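Local coordinates for protein cellobiose 2-epimerase (Caldibacillus thermoamylovorans, PDB 5ZHB) that probably catalyses the reversible epimerisation of the reducing-end glucose of cellobiose at C2, giving 4-O-beta-D-glucosyl-D-mannose, at residues K109-Q114 with L187-A192; E132-A137 with T194-V199; R80-Y85 with Y119-Y124; W253-A258 with Q271-I276. All coordinates share one frame; numbering follows the deposited sequence.

Interaction 1 (K109-Q114 with L187-A192); sequences KHVYAQ and LHVLEA
Tyr112 and His188 mark the closest backbone approach, their CA atoms 6.7 Å apart, where the start of helix 111-128 comes up to the first half of helix 183-199. The chain has just left strand 106-110, and His110 makes the change as N-cap residue: its ND1 accepts from Tyr112 N at 3.0 Å, with the donor in the ring plane. The same residue's carbonyl O receives both Gln114 N and Gln114 NE2, the amide arriving from above the carbonyl plane, so the first turn is tied at several points. Across the contact, Tyr112 and His188 run side by side, pointing the same way. Tyr112, with CG anti to its amide nitrogen (chi1 178°), brings CE1 within 3.5 Å of His188 CD2. The imidazole atom sits at the edge of the phenol ring, but the ring planes meet at 55°, an oblique aromatic contact. Beside them Val111 CG1 touches Val189 CG2 at 4.0 Å; beta-branched valines present a methyl close to the backbone and so suit a place where the two helices come close. His188 is also fixed from its own helix, where ND1 donates almost straight to Glu191 OE1, though the apparent shortness of this bond is doubtful. The other oxygen of that carboxylate, OE2, is taken by Arg379 and Tyr375, placing the histidine in a buried polar network with residues at helix 375-387. Side-by-side packing of helices 111-128 and 183-199 is consistent with the inner layer of the (alpha/alpha)6 barrel of the N-acylglucosamine 2-epimerase family.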
# COMPACT_ATOMS: atom_id res chain seq x y z
N LYS A 109 -18.19 1.76 -4.13
CA LYS A 109 -17.12 2.00 -5.07
C LYS A 109 -16.25 3.12 -4.49
O LYS A 109 -16.70 4.26 -4.37
CB LYS A 109 -17.76 2.48 -6.37
CG LYS A 109 -18.62 1.46 -7.08
CD LYS A 109 -17.93 0.23 -7.65
CE LYS A 109 -18.93 -0.81 -8.09
NZ LYS A 109 -19.72 -0.42 -9.29
N HIS A 110 -15.03 2.76 -4.09
CA HIS A 110 -14.16 3.72 -3.43
C HIS A 110 -12.98 3.98 -4.38
O HIS A 110 -12.44 3.03 -4.95
CB HIS A 110 -13.76 3.15 -2.06
CG HIS A 110 -13.25 4.22 -1.16
ND1 HIS A 110 -12.13 4.97 -1.48
CD2 HIS A 110 -13.74 4.73 -0.02
CE1 HIS A 110 -11.92 5.88 -0.54
NE2 HIS A 110 -12.88 5.75 0.38
N VAL A 111 -12.58 5.25 -4.51
CA VAL A 111 -11.44 5.64 -5.34
C VAL A 111 -10.18 4.88 -4.90
O VAL A 111 -9.40 4.46 -5.73
CB VAL A 111 -11.26 7.17 -5.29
CG1 VAL A 111 -9.95 7.61 -5.94
CG2 VAL A 111 -12.41 7.92 -5.94
N TYR A 112 -10.01 4.65 -3.60
CA TYR A 112 -8.86 3.95 -3.05
C TYR A 112 -8.78 2.56 -3.63
O TYR A 112 -7.71 2.09 -4.02
CB TYR A 112 -9.00 3.91 -1.53
CG TYR A 112 -7.94 3.19 -0.71
CD1 TYR A 112 -6.58 3.35 -0.97
CD2 TYR A 112 -8.30 2.45 0.39
CE1 TYR A 112 -5.63 2.73 -0.18
CE2 TYR A 112 -7.37 1.82 1.19
CZ TYR A 112 -6.02 1.96 0.89
OH TYR A 112 -5.11 1.34 1.70
N ALA A 113 -9.94 1.89 -3.71
CA ALA A 113 -9.95 0.55 -4.27
C ALA A 113 -9.65 0.58 -5.77
O ALA A 113 -8.94 -0.30 -6.26
CB ALA A 113 -11.27 -0.12 -3.92
N GLN A 114 -10.16 1.58 -6.50
CA GLN A 114 -9.94 1.66 -7.94
C GLN A 114 -8.45 1.88 -8.21
O GLN A 114 -7.89 1.28 -9.12
CB GLN A 114 -10.79 2.74 -8.63
CG GLN A 114 -12.26 2.76 -8.24
CD GLN A 114 -12.92 1.40 -8.17
OE1 GLN A 114 -12.84 0.60 -9.10
NE2 GLN A 114 -13.58 1.11 -7.06
N LEU A 187 -2.21 9.22 -1.92
CA LEU A 187 -0.94 8.48 -1.98
C LEU A 187 -1.08 7.29 -2.93
O LEU A 187 -0.20 7.05 -3.79
CB LEU A 187 -0.53 8.04 -0.57
CG LEU A 187 0.76 7.21 -0.45
CD1 LEU A 187 1.92 7.93 -1.07
CD2 LEU A 187 1.07 6.86 0.98
N HIS A 188 -2.16 6.51 -2.74
CA HIS A 188 -2.35 5.28 -3.52
C HIS A 188 -2.77 5.58 -4.96
O HIS A 188 -2.46 4.79 -5.85
CB HIS A 188 -3.15 4.24 -2.73
CG HIS A 188 -2.39 3.85 -1.51
ND1 HIS A 188 -1.25 3.08 -1.58
CD2 HIS A 188 -2.49 4.24 -0.24
CE1 HIS A 188 -0.75 2.96 -0.36
NE2 HIS A 188 -1.46 3.66 0.46
N VAL A 189 -3.41 6.73 -5.21
CA VAL A 189 -3.59 7.13 -6.59
C VAL A 189 -2.22 7.38 -7.22
O VAL A 189 -1.95 6.91 -8.32
CB VAL A 189 -4.54 8.33 -6.75
CG1 VAL A 189 -4.56 8.86 -8.19
CG2 VAL A 189 -5.94 7.96 -6.29
N LEU A 190 -1.35 8.13 -6.53
CA LEU A 190 -0.01 8.39 -7.06
C LEU A 190 0.77 7.09 -7.29
O LEU A 190 1.39 6.90 -8.33
CB LEU A 190 0.70 9.34 -6.09
CG LEU A 190 2.16 9.68 -6.43
CD1 LEU A 190 2.30 10.38 -7.77
CD2 LEU A 190 2.65 10.58 -5.34
N GLU A 191 0.71 6.17 -6.33
CA GLU A 191 1.39 4.89 -6.42
C GLU A 191 0.91 4.15 -7.68
O GLU A 191 1.71 3.63 -8.44
CB GLU A 191 1.06 4.12 -5.14
CG GLU A 191 1.46 2.66 -5.11
CD GLU A 191 0.90 1.99 -3.86
OE1 GLU A 191 -0.33 2.05 -3.66
OE2 GLU A 191 1.69 1.46 -3.07
N ALA A 192 -0.41 4.06 -7.85
CA ALA A 192 -1.00 3.35 -8.97
C ALA A 192 -0.59 3.98 -10.31
O ALA A 192 -0.20 3.31 -11.27
CB ALA A 192 -2.49 3.41 -8.78

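Interaction 2 (E132-A137 with T194-V199)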
# COMPACT_ATOMS: atom_id res chain seq x y z
N GLU A 132 -5.97 -7.35 -22.06
CA GLU A 132 -7.19 -7.19 -21.30
C GLU A 132 -6.89 -6.49 -19.96
O GLU A 132 -7.56 -5.53 -19.56
CB GLU A 132 -7.76 -8.59 -21.16
CG GLU A 132 -9.12 -8.64 -20.48
CD GLU A 132 -9.55 -10.05 -20.11
OE1 GLU A 132 -9.06 -10.65 -19.10
OE2 GLU A 132 -10.39 -10.53 -20.91
N ALA A 133 -5.83 -6.96 -19.30
CA ALA A 133 -5.41 -6.43 -18.01
C ALA A 133 -5.12 -4.93 -18.14
O ALA A 133 -5.57 -4.15 -17.30
CB ALA A 133 -4.20 -7.19 -17.49
N LEU A 134 -4.42 -4.53 -19.21
CA LEU A 134 -4.08 -3.13 -19.40
C LEU A 134 -5.32 -2.29 -19.69
O LEU A 134 -5.43 -1.17 -19.18
CB LEU A 134 -3.01 -2.95 -20.49
CG LEU A 134 -2.68 -1.49 -20.85
CD1 LEU A 134 -2.19 -0.73 -19.62
CD2 LEU A 134 -1.64 -1.38 -21.98
N ASP A 135 -6.25 -2.82 -20.50
CA ASP A 135 -7.53 -2.16 -20.80
C ASP A 135 -8.33 -1.95 -19.51
O ASP A 135 -9.00 -0.94 -19.32
CB ASP A 135 -8.38 -3.00 -21.74
CG ASP A 135 -9.75 -2.44 -22.08
OD1 ASP A 135 -9.81 -1.32 -22.65
OD2 ASP A 135 -10.77 -3.11 -21.77
N TYR A 136 -8.34 -2.96 -18.66
CA TYR A 136 -9.03 -2.86 -17.38
C TYR A 136 -8.42 -1.72 -16.58
O TYR A 136 -9.16 -0.89 -16.04
CB TYR A 136 -8.96 -4.22 -16.69
CG TYR A 136 -10.09 -5.19 -17.01
CD1 TYR A 136 -11.42 -4.80 -16.93
CD2 TYR A 136 -9.82 -6.51 -17.36
CE1 TYR A 136 -12.45 -5.70 -17.21
CE2 TYR A 136 -10.84 -7.42 -17.62
CZ TYR A 136 -12.16 -7.02 -17.54
OH TYR A 136 -13.18 -7.90 -17.76
N ALA A 137 -7.08 -1.64 -16.58
CA ALA A 137 -6.37 -0.60 -15.84
C ALA A 137 -6.77 0.78 -16.35
O ALA A 137 -7.13 1.68 -15.57
CB ALA A 137 -4.87 -0.81 -15.94
N THR A 194 1.96 5.93 -10.98
CA THR A 194 3.37 5.66 -11.25
C THR A 194 3.53 4.36 -12.03
O THR A 194 4.28 4.31 -13.03
CB THR A 194 4.16 5.60 -9.95
OG1 THR A 194 3.97 6.90 -9.40
CG2 THR A 194 5.65 5.37 -10.16
N ASN A 195 2.83 3.31 -11.60
CA ASN A 195 2.96 1.98 -12.21
C ASN A 195 2.33 1.96 -13.60
O ASN A 195 2.83 1.26 -14.51
CB ASN A 195 2.43 0.91 -11.26
CG ASN A 195 3.26 -0.35 -11.27
OD1 ASN A 195 4.50 -0.29 -11.24
ND2 ASN A 195 2.61 -1.51 -11.33
N LEU A 196 1.26 2.74 -13.77
CA LEU A 196 0.56 2.82 -15.05
C LEU A 196 1.51 3.46 -16.07
O LEU A 196 1.63 2.99 -17.20
CB LEU A 196 -0.76 3.57 -14.91
CG LEU A 196 -1.61 3.72 -16.18
CD1 LEU A 196 -1.93 2.40 -16.87
CD2 LEU A 196 -2.89 4.46 -15.88
N TYR A 197 2.21 4.52 -15.64
CA TYR A 197 3.08 5.26 -16.54
C TYR A 197 4.27 4.40 -16.97
O TYR A 197 4.76 4.54 -18.08
CB TYR A 197 3.50 6.58 -15.88
CG TYR A 197 4.22 7.49 -16.85
CD1 TYR A 197 3.51 8.32 -17.71
CD2 TYR A 197 5.61 7.43 -16.99
CE1 TYR A 197 4.17 9.12 -18.64
CE2 TYR A 197 6.28 8.25 -17.88
CZ TYR A 197 5.56 9.08 -18.71
OH TYR A 197 6.23 9.85 -19.60
N ARG A 198 4.72 3.47 -16.10
CA ARG A 198 5.74 2.51 -16.47
C ARG A 198 5.30 1.70 -17.68
O ARG A 198 6.13 1.21 -18.43
CB ARG A 198 6.08 1.52 -15.35
CG ARG A 198 6.78 2.13 -14.14
CD ARG A 198 7.12 1.05 -13.13
NE ARG A 198 8.01 1.51 -12.06
CZ ARG A 198 7.66 1.91 -10.83
NH1 ARG A 198 6.42 1.73 -10.36
NH2 ARG A 198 8.57 2.51 -10.10
N VAL A 199 4.00 1.49 -17.85
CA VAL A 199 3.52 0.54 -18.84
C VAL A 199 2.82 1.23 -20.01
O VAL A 199 2.56 0.60 -21.02
CB VAL A 199 2.63 -0.35 -17.94
CG1 VAL A 199 1.20 -0.54 -18.41
CG2 VAL A 199 3.34 -1.63 -17.57
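Leu134, Ala137, Leu196 and Val199 form the apolar contact between helices 131-145 and 183-199. Leu134 CD1 does most of the touching, lying 3.6 Å from Val199 CG1 and 4.2 Å from Leu196 CD1. It slides past Val199 in the opposite direction but meets Leu196 at about a right angle, so a single branched end serves two neighbours. Val199 has a chi1 of 127°, far from a staggered value, so the 3.6 Å approach should be read with some caution. The segment axes are 11.7 Å apart and run roughly antiparallel, at 134°, so the leucines, with Val199, carry the contact. Ala137, one turn after Leu134, offers only CB, a light touch on Leu196 CD1 at 4.5 Å. In the (alpha/alpha)6 barrel of this family the arrangement fits an outer helix lying against an inner one, and Thr122 and Tyr125 of helix 111-128 fill in beside the leucines. The polar bonds are made by Asn195 and Arg198 of helix 183-199, which take no part in the apolar contact. Arg198 NH1 donates to Asn195 OD1 at 2.9 Å, while Asn195 ND2 turns to Thr122, Glu123 and the carbonyl of Tyr119. Arg198 NH2 forms a salt bridge with Asp257 of helix 245-262.

Interaction 3 (R80-Y85 with Y119-Y124); sequences RFLTEY and YALTEY
Leu82 and Leu121 are the residues with the nearest backbones, yet their CA atoms are still 9.3 Å apart, so helices 69-86 and 111-128 are joined here by the ends of side chains. Leu82 CD2 reaches Leu121 CD2 at 3.9 Å and lies 4.1 Å from Leu121 CG, methyl against methyl with the branch point just behind, the two chains crossing obliquely. The leucines get there by different torsions. Leu82 holds CG anti to its backbone nitrogen and points toward the partner helix, whereas Leu121 starts off to one side and swings its branched end over by setting CG beside the nitrogen (chi1 -74°). Leucine suits both places because its long, flexible branch can span a wide gap between helices. The pairing is consistent with the two-layered helical wall of the (alpha/alpha)6 barrel, an outer helix covering an inner one. Thr83 adds a second, lighter touch: its CG2 is 4.5 Å from Leu121 CD2. With chi1 at 49° its hydroxyl folds back along its own helix, where OG1 bonds to the carbonyl of Tyr79; the methyl is then the part presented to the apolar side, and a buried threonine keeps its polar atom satisfied. Helix 69-86 widens into a pi-type turn over residues 82-85, close to its end, and Thr83 O accepts from His89 beyond it. Tyr136, Leu140 and Tyr79 close in around Leu121. Tyr124 OH, bonded to Asn76, adds a polar tie between the same two helices; Glu123 makes salt bridges with Arg64 and Arg126.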
# COMPACT_ATOMS: atom_id res chain seq x y z
N ARG A 80 -7.88 -13.71 -12.34
CA ARG A 80 -9.18 -14.31 -12.62
C ARG A 80 -10.24 -13.88 -11.61
O ARG A 80 -11.30 -13.43 -11.99
CB ARG A 80 -9.11 -15.84 -12.63
CG ARG A 80 -8.35 -16.38 -13.83
CD ARG A 80 -8.53 -17.89 -13.96
NE ARG A 80 -7.73 -18.70 -13.04
CZ ARG A 80 -6.45 -19.06 -13.19
NH1 ARG A 80 -5.79 -18.77 -14.30
NH2 ARG A 80 -5.85 -19.72 -12.22
N PHE A 81 -9.95 -14.00 -10.32
CA PHE A 81 -10.92 -13.62 -9.32
C PHE A 81 -11.23 -12.13 -9.37
O PHE A 81 -12.38 -11.72 -9.13
CB PHE A 81 -10.40 -13.98 -7.92
CG PHE A 81 -11.52 -13.92 -6.90
CD1 PHE A 81 -12.55 -14.84 -6.95
CD2 PHE A 81 -11.54 -12.95 -5.88
CE1 PHE A 81 -13.55 -14.83 -5.98
CE2 PHE A 81 -12.57 -12.90 -4.97
CZ PHE A 81 -13.56 -13.86 -4.99
N LEU A 82 -10.19 -11.32 -9.57
CA LEU A 82 -10.34 -9.87 -9.63
C LEU A 82 -11.27 -9.50 -10.79
O LEU A 82 -12.19 -8.72 -10.58
CB LEU A 82 -9.00 -9.14 -9.75
CG LEU A 82 -9.08 -7.61 -9.80
CD1 LEU A 82 -9.49 -7.08 -8.42
CD2 LEU A 82 -7.77 -6.99 -10.27
N THR A 83 -11.01 -10.02 -12.01
CA THR A 83 -11.75 -9.56 -13.18
C THR A 83 -13.13 -10.22 -13.27
O THR A 83 -14.05 -9.62 -13.82
CB THR A 83 -10.93 -9.74 -14.45
OG1 THR A 83 -10.42 -11.07 -14.44
CG2 THR A 83 -9.76 -8.78 -14.52
N GLU A 84 -13.28 -11.44 -12.71
CA GLU A 84 -14.52 -12.20 -12.83
C GLU A 84 -15.55 -11.80 -11.77
O GLU A 84 -16.71 -11.62 -12.13
CB GLU A 84 -14.19 -13.69 -12.77
CG GLU A 84 -13.55 -14.15 -14.07
CD GLU A 84 -12.99 -15.55 -14.02
OE1 GLU A 84 -13.31 -16.27 -13.04
OE2 GLU A 84 -12.17 -15.89 -14.90
N TYR A 85 -15.13 -11.59 -10.51
CA TYR A 85 -16.04 -11.32 -9.41
C TYR A 85 -15.89 -9.91 -8.81
O TYR A 85 -16.89 -9.32 -8.41
CB TYR A 85 -15.82 -12.42 -8.37
CG TYR A 85 -16.21 -13.79 -8.92
CD1 TYR A 85 -17.55 -14.14 -9.11
CD2 TYR A 85 -15.23 -14.70 -9.30
CE1 TYR A 85 -17.89 -15.36 -9.66
CE2 TYR A 85 -15.57 -15.94 -9.83
CZ TYR A 85 -16.90 -16.26 -10.02
OH TYR A 85 -17.18 -17.49 -10.56
N TYR A 119 -2.93 -0.27 -9.90
CA TYR A 119 -1.61 -0.69 -9.48
C TYR A 119 -1.38 -2.18 -9.75
O TYR A 119 -0.31 -2.57 -10.23
CB TYR A 119 -1.48 -0.40 -7.98
CG TYR A 119 -0.08 -0.57 -7.38
CD1 TYR A 119 1.04 0.04 -7.95
CD2 TYR A 119 0.11 -1.30 -6.23
CE1 TYR A 119 2.29 -0.06 -7.38
CE2 TYR A 119 1.37 -1.44 -5.66
CZ TYR A 119 2.46 -0.80 -6.23
OH TYR A 119 3.68 -0.95 -5.62
N ALA A 120 -2.35 -3.03 -9.38
CA ALA A 120 -2.18 -4.47 -9.52
C ALA A 120 -2.26 -4.95 -10.98
O ALA A 120 -1.48 -5.82 -11.40
CB ALA A 120 -3.17 -5.17 -8.66
N LEU A 121 -3.19 -4.36 -11.73
CA LEU A 121 -3.41 -4.73 -13.13
C LEU A 121 -2.21 -4.34 -13.98
O LEU A 121 -1.81 -5.10 -14.86
CB LEU A 121 -4.70 -4.09 -13.64
CG LEU A 121 -6.01 -4.71 -13.13
CD1 LEU A 121 -7.14 -3.76 -13.37
CD2 LEU A 121 -6.29 -6.04 -13.79
N THR A 122 -1.61 -3.16 -13.70
CA THR A 122 -0.42 -2.74 -14.42
C THR A 122 0.75 -3.65 -14.08
O THR A 122 1.47 -4.05 -14.99
CB THR A 122 -0.14 -1.25 -14.20
OG1 THR A 122 0.03 -0.93 -12.82
CG2 THR A 122 -1.26 -0.39 -14.76
N GLU A 123 0.89 -4.08 -12.82
CA GLU A 123 1.97 -4.97 -12.46
C GLU A 123 1.81 -6.32 -13.17
O GLU A 123 2.78 -6.91 -13.66
CB GLU A 123 2.02 -5.18 -10.95
CG GLU A 123 3.30 -5.84 -10.44
CD GLU A 123 4.56 -4.98 -10.62
OE1 GLU A 123 4.49 -3.76 -10.89
OE2 GLU A 123 5.62 -5.60 -10.50
N TYR A 124 0.58 -6.82 -13.25
CA TYR A 124 0.32 -8.08 -13.93
C TYR A 124 0.65 -7.90 -15.41
O TYR A 124 1.23 -8.79 -16.03
CB TYR A 124 -1.13 -8.48 -13.67
CG TYR A 124 -1.52 -9.82 -14.28
CD1 TYR A 124 -1.05 -11.00 -13.75
CD2 TYR A 124 -2.45 -9.88 -15.32
CE1 TYR A 124 -1.44 -12.22 -14.27
CE2 TYR A 124 -2.83 -11.10 -15.86
CZ TYR A 124 -2.32 -12.26 -15.34
OH TYR A 124 -2.70 -13.49 -15.83

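Interaction 4 (W253-A258 with Q271-I276); sequences WLIDDA and QMVIDI
Ile255, Asp256, Met272 and Val273 interlock where two antiparallel helices pass with segment axes 9.3 Å apart, at 161° between their directions. Ile255 points toward the other helix with CG2 anti to its own nitrogen, and this methyl meets two partners at once, Val273 CG2 and Met272 CE, each at 4.0 Å. Met272 begins to one side; its chain is extended through chi1 and chi2 and then bends at chi3 (61°), which turns the terminal methyl back across Ile255, nearly at a right angle to it. The flexible thioether suits this place because its bend brings CE onto Ile255. Val273 divides its two methyls: CG2 lies against Ile255 and 4.0 Å from Asp256 N, while CG1 lies 3.9 Å from both CB and the carboxylate carbon CG of Asp256. The aspartate is buried, and crosses the valine at about a right angle with its carboxylate directed onward. There OD2 forms salt bridges with Lys322 and Lys260, which probably balance its buried charge, and a hydrogen bond with Asn318. A polar link also joins the helices, from Ser252 OG to Val273 O. Successive in the chain, helices 245-262 and 267-283 form a helical hairpin, consistent with an inner/outer pair of the (alpha/alpha)6 barrel. Helix 245-262 also meets helix 183-199, through Leu190; helix 306-323 meets Asp256 and Ile274, and Trp253 reaches helix 375-387.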
# COMPACT_ATOMS: atom_id res chain seq x y z
N TRP A 253 9.39 7.39 -0.31
CA TRP A 253 10.01 6.64 -1.38
C TRP A 253 9.06 6.40 -2.55
O TRP A 253 9.52 6.32 -3.69
CB TRP A 253 10.63 5.34 -0.88
CG TRP A 253 9.69 4.21 -0.58
CD1 TRP A 253 9.11 3.92 0.62
CD2 TRP A 253 9.27 3.18 -1.49
NE1 TRP A 253 8.31 2.82 0.50
CE2 TRP A 253 8.41 2.33 -0.77
CE3 TRP A 253 9.54 2.89 -2.82
CZ2 TRP A 253 7.83 1.21 -1.36
CZ3 TRP A 253 8.95 1.79 -3.41
CH2 TRP A 253 8.14 0.93 -2.67
N LEU A 254 7.75 6.37 -2.28
CA LEU A 254 6.77 6.32 -3.38
C LEU A 254 6.76 7.62 -4.19
O LEU A 254 6.75 7.56 -5.41
CB LEU A 254 5.36 6.00 -2.87
CG LEU A 254 5.16 4.59 -2.30
CD1 LEU A 254 3.72 4.43 -1.85
CD2 LEU A 254 5.52 3.47 -3.27
N ILE A 255 6.78 8.78 -3.54
CA ILE A 255 6.89 10.03 -4.30
C ILE A 255 8.19 10.00 -5.12
O ILE A 255 8.22 10.34 -6.32
CB ILE A 255 6.78 11.25 -3.37
CG1 ILE A 255 5.36 11.37 -2.81
CG2 ILE A 255 7.22 12.54 -4.08
CD1 ILE A 255 5.24 12.23 -1.56
N ASP A 256 9.28 9.52 -4.49
CA ASP A 256 10.56 9.48 -5.20
C ASP A 256 10.46 8.60 -6.45
O ASP A 256 10.95 8.96 -7.52
CB ASP A 256 11.69 8.96 -4.32
CG ASP A 256 13.07 9.44 -4.74
OD1 ASP A 256 13.14 10.43 -5.49
OD2 ASP A 256 14.05 8.79 -4.35
N ASP A 257 9.80 7.44 -6.33
CA ASP A 257 9.59 6.61 -7.49
C ASP A 257 8.81 7.37 -8.55
O ASP A 257 9.07 7.19 -9.74
CB ASP A 257 8.87 5.31 -7.19
CG ASP A 257 9.77 4.13 -6.94
OD1 ASP A 257 10.99 4.33 -6.74
OD2 ASP A 257 9.25 3.02 -7.00
N ALA A 258 7.85 8.21 -8.13
CA ALA A 258 7.05 8.96 -9.09
C ALA A 258 7.94 9.98 -9.82
O ALA A 258 7.90 10.11 -11.05
CB ALA A 258 5.89 9.63 -8.38
N GLN A 271 13.99 17.44 -2.26
CA GLN A 271 14.29 17.83 -0.89
C GLN A 271 13.17 17.37 0.06
O GLN A 271 13.43 17.01 1.20
CB GLN A 271 14.47 19.34 -0.72
CG GLN A 271 15.16 19.69 0.59
CD GLN A 271 16.54 19.07 0.64
OE1 GLN A 271 17.33 19.23 -0.30
NE2 GLN A 271 16.82 18.32 1.69
N MET A 272 11.91 17.40 -0.40
CA MET A 272 10.82 16.88 0.41
C MET A 272 11.07 15.40 0.72
O MET A 272 10.95 15.01 1.87
CB MET A 272 9.45 17.09 -0.25
CG MET A 272 8.31 16.38 0.47
SD MET A 272 6.73 16.69 -0.35
CE MET A 272 7.04 15.97 -1.97
N VAL A 273 11.39 14.59 -0.28
CA VAL A 273 11.63 13.17 -0.08
C VAL A 273 12.66 12.95 1.04
O VAL A 273 12.46 12.13 1.94
CB VAL A 273 12.04 12.56 -1.43
CG1 VAL A 273 12.69 11.17 -1.30
CG2 VAL A 273 10.84 12.49 -2.37
N ILE A 274 13.73 13.77 1.01
CA ILE A 274 14.85 13.56 1.91
C ILE A 274 14.46 14.03 3.30
O ILE A 274 14.69 13.31 4.26
CB ILE A 274 16.11 14.26 1.34
CG1 ILE A 274 16.55 13.62 0.05
CG2 ILE A 274 17.26 14.30 2.35
CD1 ILE A 274 17.43 14.51 -0.82
N ASP A 275 13.80 15.19 3.39
CA ASP A 275 13.46 15.79 4.67
C ASP A 275 12.46 14.94 5.46
O ASP A 275 12.53 14.83 6.69
CB ASP A 275 12.98 17.23 4.47
CG ASP A 275 14.07 18.21 4.01
OD1 ASP A 275 15.26 17.83 4.04
OD2 ASP A 275 13.71 19.32 3.60
N ILE A 276 11.49 14.34 4.75
CA ILE A 276 10.57 13.42 5.39
C ILE A 276 11.37 12.27 6.02
O ILE A 276 11.15 11.92 7.18
CB ILE A 276 9.50 12.91 4.40
CG1 ILE A 276 8.52 14.03 3.95
CG2 ILE A 276 8.73 11.72 4.97
CD1 ILE A 276 7.80 13.69 2.66

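How the interactions relate
Along the chain interaction 1 crosses both 2 and 3; interaction 3 closes before 2 opens, and interaction 4 follows them all. Interactions 1 and 3 share helix 111-128, with centres about 14 Å apart, and interactions 1 and 2 share helix 183-199, about 13 Å apart. Interactions 2 and 3 are closest, their centres about 11 Å apart. Interactions 3 and 4 lie on opposite sides of the chain's centre, about 28 Å between centres, yet Leu190 packing on Ile255 and Ala258 carries the chain of contacts from interaction 1 to interaction 4. Together they trace part of the barrel wall: interaction 1 probably joins inner helices, and interactions 2, 3 and 4 probably each join an outer helix to an inner one.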